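Local coordinates for ChrR-like cupin domain-containing protein (Ralstonia eutropha, PDB 3CJX) that is of unknown function but adopts a cupin-like fold, a superfamily many of whose members bind a metal ion, at residues 55-69 / 85-99. Numbering follows the deposited sequence.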
loop_
_atom_site.group_PDB
_atom_site.type_symbol
_atom_site.label_atom_id
_atom_site.label_comp_id
_atom_site.label_asym_id
_atom_site.label_seq_id
_atom_site.Cartn_x
_atom_site.Cartn_y
_atom_site.Cartn_z
ATOM N N THR A 55 -12.079 -4.362 7.474
ATOM C CA THR A 55 -12.844 -3.273 6.900
ATOM C C THR A 55 -12.051 -2.013 7.195
ATOM O O THR A 55 -12.046 -1.522 8.308
ATOM C CB THR A 55 -14.221 -3.170 7.510
ATOM O OG1 THR A 55 -14.974 -4.298 7.090
ATOM C CG2 THR A 55 -14.919 -1.913 7.036
ATOM N N LEU A 56 -11.341 -1.519 6.203
ATOM C CA LEU A 56 -10.529 -0.325 6.386
ATOM C C LEU A 56 -11.394 0.920 6.316
ATOM O O LEU A 56 -12.572 0.846 5.963
ATOM C CB LEU A 56 -9.420 -0.278 5.335
ATOM C CG LEU A 56 -8.447 -1.449 5.387
ATOM C CD1 LEU A 56 -7.520 -1.353 4.195
ATOM C CD2 LEU A 56 -7.694 -1.482 6.717
ATOM N N PRO A 57 -10.821 2.081 6.680
ATOM C CA PRO A 57 -11.621 3.281 6.593
ATOM C C PRO A 57 -11.812 3.675 5.140
ATOM O O PRO A 57 -11.173 3.105 4.266
ATOM C CB PRO A 57 -10.765 4.322 7.333
ATOM C CG PRO A 57 -9.682 3.568 7.993
ATOM C CD PRO A 57 -9.465 2.379 7.180
ATOM N N LEU A 58 -12.706 4.620 4.882
ATOM C CA LEU A 58 -12.902 5.122 3.522
ATOM C C LEU A 58 -11.636 5.871 3.075
ATOM O O LEU A 58 -11.128 6.712 3.797
ATOM C CB LEU A 58 -14.108 6.062 3.418
ATOM C CG LEU A 58 -15.542 5.539 3.347
ATOM C CD1 LEU A 58 -16.496 6.699 3.442
ATOM C CD2 LEU A 58 -15.794 4.829 2.065
ATOM N N HIS A 59 -11.139 5.543 1.886
ATOM C CA HIS A 59 -9.940 6.171 1.313
ATOM C C HIS A 59 -10.295 7.036 0.123
ATOM O O HIS A 59 -10.692 6.498 -0.903
ATOM C CB HIS A 59 -8.914 5.124 0.816
ATOM C CG HIS A 59 -8.303 4.277 1.898
ATOM N ND1 HIS A 59 -7.777 4.803 3.060
ATOM C CD2 HIS A 59 -8.082 2.942 1.963
ATOM C CE1 HIS A 59 -7.301 3.826 3.813
ATOM N NE2 HIS A 59 -7.474 2.687 3.169
ATOM N N PHE A 60 -10.164 8.357 0.250
ATOM C CA PHE A 60 -10.334 9.258 -0.893
ATOM C C PHE A 60 -8.977 9.357 -1.590
ATOM O O PHE A 60 -7.993 9.737 -0.959
ATOM C CB PHE A 60 -10.782 10.649 -0.445
ATOM C CG PHE A 60 -10.868 11.641 -1.551
ATOM C CD1 PHE A 60 -12.013 11.743 -2.302
ATOM C CD2 PHE A 60 -9.805 12.467 -1.845
ATOM C CE1 PHE A 60 -12.104 12.648 -3.332
ATOM C CE2 PHE A 60 -9.890 13.377 -2.886
ATOM C CZ PHE A 60 -11.046 13.472 -3.623
ATOM N N HIS A 61 -8.929 9.021 -2.881
ATOM C CA HIS A 61 -7.674 9.043 -3.666
ATOM C C HIS A 61 -7.478 10.345 -4.423
ATOM O O HIS A 61 -8.362 10.767 -5.152
ATOM C CB HIS A 61 -7.645 7.902 -4.681
ATOM C CG HIS A 61 -7.857 6.564 -4.068
ATOM N ND1 HIS A 61 -6.971 6.017 -3.166
ATOM C CD2 HIS A 61 -8.865 5.669 -4.197
ATOM C CE1 HIS A 61 -7.417 4.835 -2.776
ATOM N NE2 HIS A 61 -8.570 4.603 -3.381
ATOM N N THR A 62 -6.323 10.980 -4.251
ATOM C CA THR A 62 -6.023 12.198 -4.985
ATOM C C THR A 62 -5.307 11.907 -6.309
ATOM O O THR A 62 -5.115 12.803 -7.116
ATOM C CB THR A 62 -5.139 13.154 -4.163
ATOM O OG1 THR A 62 -3.899 12.510 -3.854
ATOM C CG2 THR A 62 -5.842 13.584 -2.865
ATOM N N GLY A 63 -4.877 10.663 -6.502
ATOM C CA GLY A 63 -4.197 10.237 -7.721
ATOM C C GLY A 63 -4.651 8.826 -8.051
ATOM O O GLY A 63 -5.457 8.253 -7.284
ATOM N N THR A 64 -4.142 8.251 -9.150
ATOM C CA THR A 64 -4.599 6.923 -9.584
ATOM C C THR A 64 -4.123 5.779 -8.707
ATOM O O THR A 64 -3.166 5.922 -7.968
ATOM C CB THR A 64 -4.171 6.577 -11.037
ATOM O OG1 THR A 64 -2.751 6.446 -11.108
ATOM C CG2 THR A 64 -4.664 7.635 -12.041
ATOM N N VAL A 65 -4.841 4.663 -8.767
ATOM C CA VAL A 65 -4.445 3.422 -8.078
ATOM C C VAL A 65 -4.529 2.271 -9.056
ATOM O O VAL A 65 -5.569 2.058 -9.683
ATOM C CB VAL A 65 -5.347 3.016 -6.907
ATOM C CG1 VAL A 65 -4.850 1.715 -6.319
ATOM C CG2 VAL A 65 -5.393 4.092 -5.825
ATOM N N HIS A 66 -3.410 1.571 -9.208
ATOM C CA HIS A 66 -3.304 0.353 -10.026
ATOM C C HIS A 66 -3.092 -0.802 -9.060
ATOM O O HIS A 66 -2.122 -0.831 -8.316
ATOM C CB HIS A 66 -2.128 0.414 -10.980
ATOM C CG HIS A 66 -2.265 1.448 -12.038
ATOM N ND1 HIS A 66 -2.850 1.182 -13.253
ATOM C CD2 HIS A 66 -1.869 2.739 -12.081
ATOM C CE1 HIS A 66 -2.829 2.275 -13.996
ATOM N NE2 HIS A 66 -2.231 3.232 -13.311
HETATM N N MSE A 67 -3.996 -1.761 -9.077
HETATM C CA MSE A 67 -3.902 -2.858 -8.125
HETATM C C MSE A 67 -4.163 -4.216 -8.737
HETATM O O MSE A 67 -5.126 -4.398 -9.473
HETATM C CB MSE A 67 -4.847 -2.593 -6.963
HETATM C CG MSE A 67 -5.008 -3.735 -5.992
HETATM SE SE MSE A 67 -5.140 -3.090 -4.185
HETATM C CE MSE A 67 -6.146 -1.444 -4.584
ATOM N N TYR A 68 -3.268 -5.148 -8.402
ATOM C CA TYR A 68 -3.344 -6.509 -8.854
ATOM C C TYR A 68 -3.393 -7.432 -7.657
ATOM O O TYR A 68 -2.504 -7.402 -6.785
ATOM C CB TYR A 68 -2.131 -6.856 -9.710
ATOM C CG TYR A 68 -2.149 -8.260 -10.291
ATOM C CD1 TYR A 68 -2.858 -8.540 -11.455
ATOM C CD2 TYR A 68 -1.428 -9.288 -9.694
ATOM C CE1 TYR A 68 -2.860 -9.803 -12.004
ATOM C CE2 TYR A 68 -1.419 -10.559 -10.231
ATOM C CZ TYR A 68 -2.144 -10.819 -11.379
ATOM O OH TYR A 68 -2.140 -12.081 -11.918
ATOM N N THR A 69 -4.431 -8.260 -7.642
ATOM C CA THR A 69 -4.616 -9.235 -6.593
ATOM C C THR A 69 -3.951 -10.530 -6.991
ATOM O O THR A 69 -4.318 -11.151 -7.984
ATOM C CB THR A 69 -6.081 -9.501 -6.365
ATOM O OG1 THR A 69 -6.724 -8.269 -6.040
ATOM C CG2 THR A 69 -6.271 -10.512 -5.235
ATOM N N THR A 85 -10.282 -11.236 -6.924
ATOM C CA THR A 85 -9.649 -12.505 -6.560
ATOM C C THR A 85 -8.404 -12.715 -7.407
ATOM O O THR A 85 -8.012 -11.814 -8.111
ATOM C CB THR A 85 -10.664 -13.671 -6.665
ATOM O OG1 THR A 85 -11.421 -13.554 -7.870
ATOM C CG2 THR A 85 -11.641 -13.619 -5.533
ATOM N N ALA A 86 -7.772 -13.878 -7.312
ATOM C CA ALA A 86 -6.529 -14.189 -8.042
ATOM C C ALA A 86 -6.544 -13.796 -9.514
ATOM O O ALA A 86 -7.436 -14.166 -10.265
ATOM C CB ALA A 86 -6.221 -15.683 -7.909
ATOM N N GLY A 87 -5.549 -13.026 -9.925
ATOM C CA GLY A 87 -5.450 -12.585 -11.307
ATOM C C GLY A 87 -6.285 -11.368 -11.649
ATOM O O GLY A 87 -6.331 -10.980 -12.820
ATOM N N CYS A 88 -6.942 -10.754 -10.663
ATOM C CA CYS A 88 -7.746 -9.563 -10.952
ATOM C C CYS A 88 -6.958 -8.254 -10.889
ATOM O O CYS A 88 -6.110 -8.057 -10.025
ATOM C CB CYS A 88 -8.936 -9.473 -10.002
ATOM S SG CYS A 88 -10.130 -10.826 -10.233
ATOM N N TYR A 89 -7.245 -7.372 -11.820
ATOM C CA TYR A 89 -6.659 -6.043 -11.846
ATOM C C TYR A 89 -7.778 -5.011 -11.692
ATOM O O TYR A 89 -8.911 -5.223 -12.106
ATOM C CB TYR A 89 -5.883 -5.816 -13.138
ATOM C CG TYR A 89 -5.605 -4.372 -13.454
ATOM C CD1 TYR A 89 -4.518 -3.714 -12.912
ATOM C CD2 TYR A 89 -6.425 -3.669 -14.321
ATOM C CE1 TYR A 89 -4.269 -2.399 -13.212
ATOM C CE2 TYR A 89 -6.176 -2.354 -14.634
ATOM C CZ TYR A 89 -5.105 -1.728 -14.078
ATOM O OH TYR A 89 -4.903 -0.430 -14.384
ATOM N N LEU A 90 -7.439 -3.904 -11.058
ATOM C CA LEU A 90 -8.343 -2.786 -10.854
ATOM C C LEU A 90 -7.626 -1.469 -11.090
ATOM O O LEU A 90 -6.548 -1.251 -10.565
ATOM C CB LEU A 90 -8.832 -2.769 -9.404
ATOM C CG LEU A 90 -9.631 -1.533 -9.000
ATOM C CD1 LEU A 90 -10.996 -1.610 -9.661
ATOM C CD2 LEU A 90 -9.742 -1.449 -7.496
ATOM N N TYR A 91 -8.244 -0.598 -11.869
ATOM C CA TYR A 91 -7.774 0.769 -12.050
ATOM C C TYR A 91 -8.780 1.624 -11.309
ATOM O O TYR A 91 -9.982 1.501 -11.538
ATOM C CB TYR A 91 -7.754 1.183 -13.504
ATOM C CG TYR A 91 -7.639 2.680 -13.699
ATOM C CD1 TYR A 91 -6.402 3.304 -13.759
ATOM C CD2 TYR A 91 -8.774 3.464 -13.841
ATOM C CE1 TYR A 91 -6.299 4.681 -13.947
ATOM C CE2 TYR A 91 -8.686 4.835 -14.021
ATOM C CZ TYR A 91 -7.446 5.447 -14.077
ATOM O OH TYR A 91 -7.389 6.827 -14.270
ATOM N N GLU A 92 -8.300 2.475 -10.412
ATOM C CA GLU A 92 -9.176 3.369 -9.666
ATOM C C GLU A 92 -8.684 4.798 -9.981
ATOM O O GLU A 92 -7.508 5.101 -9.785
ATOM C CB GLU A 92 -9.016 3.075 -8.185
ATOM C CG GLU A 92 -10.302 3.009 -7.393
ATOM C CD GLU A 92 -10.020 2.945 -5.879
ATOM O OE1 GLU A 92 -8.888 2.517 -5.509
ATOM O OE2 GLU A 92 -10.910 3.324 -5.063
ATOM N N PRO A 93 -9.550 5.662 -10.512
ATOM C CA PRO A 93 -9.011 6.987 -10.810
ATOM C C PRO A 93 -8.932 7.892 -9.594
ATOM O O PRO A 93 -9.448 7.564 -8.526
ATOM C CB PRO A 93 -10.027 7.552 -11.808
ATOM C CG PRO A 93 -11.305 6.916 -11.429
ATOM C CD PRO A 93 -10.967 5.546 -10.897
ATOM N N GLY A 94 -8.268 9.025 -9.770
ATOM C CA GLY A 94 -8.220 10.047 -8.745
ATOM C C GLY A 94 -9.640 10.588 -8.623
ATOM O O GLY A 94 -10.404 10.582 -9.597
ATOM N N GLY A 95 -9.995 11.006 -7.411
ATOM C CA GLY A 95 -11.296 11.560 -7.104
ATOM C C GLY A 95 -12.270 10.520 -6.594
ATOM O O GLY A 95 -13.378 10.867 -6.182
ATOM N N SER A 96 -11.870 9.250 -6.605
ATOM C CA SER A 96 -12.733 8.202 -6.122
ATOM C C SER A 96 -12.558 7.985 -4.615
ATOM O O SER A 96 -11.541 8.349 -4.029
ATOM C CB SER A 96 -12.502 6.908 -6.906
ATOM O OG SER A 96 -11.209 6.362 -6.696
ATOM N N ILE A 97 -13.597 7.430 -4.002
ATOM C CA ILE A 97 -13.602 7.131 -2.589
ATOM C C ILE A 97 -14.317 5.791 -2.407
ATOM O O ILE A 97 -15.468 5.650 -2.783
ATOM C CB ILE A 97 -14.271 8.273 -1.771
ATOM C CG1 ILE A 97 -14.315 7.919 -0.277
ATOM C CG2 ILE A 97 -15.658 8.579 -2.313
ATOM C CD1 ILE A 97 -14.768 9.084 0.605
ATOM N N HIS A 98 -13.614 4.796 -1.882
ATOM C CA HIS A 98 -14.206 3.484 -1.629
ATOM C C HIS A 98 -13.665 2.941 -0.325
ATOM O O HIS A 98 -12.747 3.510 0.247
ATOM C CB HIS A 98 -13.905 2.496 -2.765
ATOM C CG HIS A 98 -14.374 2.960 -4.105
ATOM N ND1 HIS A 98 -13.506 3.326 -5.112
ATOM C CD2 HIS A 98 -15.621 3.180 -4.584
ATOM C CE1 HIS A 98 -14.197 3.723 -6.164
ATOM N NE2 HIS A 98 -15.483 3.650 -5.869
ATOM N N GLN A 99 -14.236 1.824 0.119
ATOM C CA GLN A 99 -13.861 1.171 1.372
ATOM C C GLN A 99 -13.475 -0.301 1.178
ATOM O O GLN A 99 -14.314 -1.130 0.840
ATOM C CB GLN A 99 -15.023 1.268 2.354
ATOM C CG GLN A 99 -14.766 0.538 3.643
ATOM C CD GLN A 99 -15.814 0.789 4.677
ATOM O OE1 GLN A 99 -17.018 0.692 4.415
ATOM N NE2 GLN A 99 -15.362 1.088 5.888
#
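Val-65 and Met-67 pair with Glu-92 and Leu-90 through reciprocal backbone hydrogen bonds, and strands 65-69 and 88-92 run antiparallel (167°) with axes 4.8 Å apart. Both segments then turn into a second antiparallel pairing, where His-59 N and His-61 N donate to His-98 O and Ser-96 O. At the bend, the type II turn from Pro-93 to Ser-96 returns Gly-95 N to His-61 O (2.8 Å), while Ser-96 OG closes the turn on Pro-93 O.

Among polar side chains, Glu-92 crosses His-61 at about a right angle and brings its carboxylate to the NE2-CD2 side of the ring, the planes 78° apart. OE1 lies 3.0 Å from His-61 NE2, though not in hydrogen-bonding geometry. OE2 accepts on its anti side a nearly straight bond from His-98 ND1 (2.6 Å) and lies in the His-98 ring plane. Val-65 CG2 sits over the centre of one face of the His-61 ring. His-59, Glu-92 and His-98 point to one face of the strands, and His-61 reaches Glu-92 there, an arrangement consistent with the metal site of cupins; here a glycerol makes a weak hydrogen bond to His-61 NE2. Farther along, Gln-99, extended with CG anti to the backbone N (chi1 176°), reaches Leu-56 O through NE2 at 2.8 Å.

Aromatic contacts occupy the other face of the 65-69/88-92 pair. Tyr-89 lies alongside His-66 and joins its OH to ND1 (2.8 Å), while Tyr-91 turns an edge toward the His-66 face in an offset edge-to-face pair. Among apolar groups, Phe-60 CD1 meets Ile-97 CB at 4.2 Å, and Leu-58 also packs on Ile-97.

The contact thus bridges the two sheets. Asn-120 OD1 is hydrogen-bonded to His-61 ND1, Asn-122 OD1 to His-59 ND1, and Tyr-76 stacks on His-98. Strand 110-117 flanks strand 65-71, and strand 120-123 borders strand 58-61.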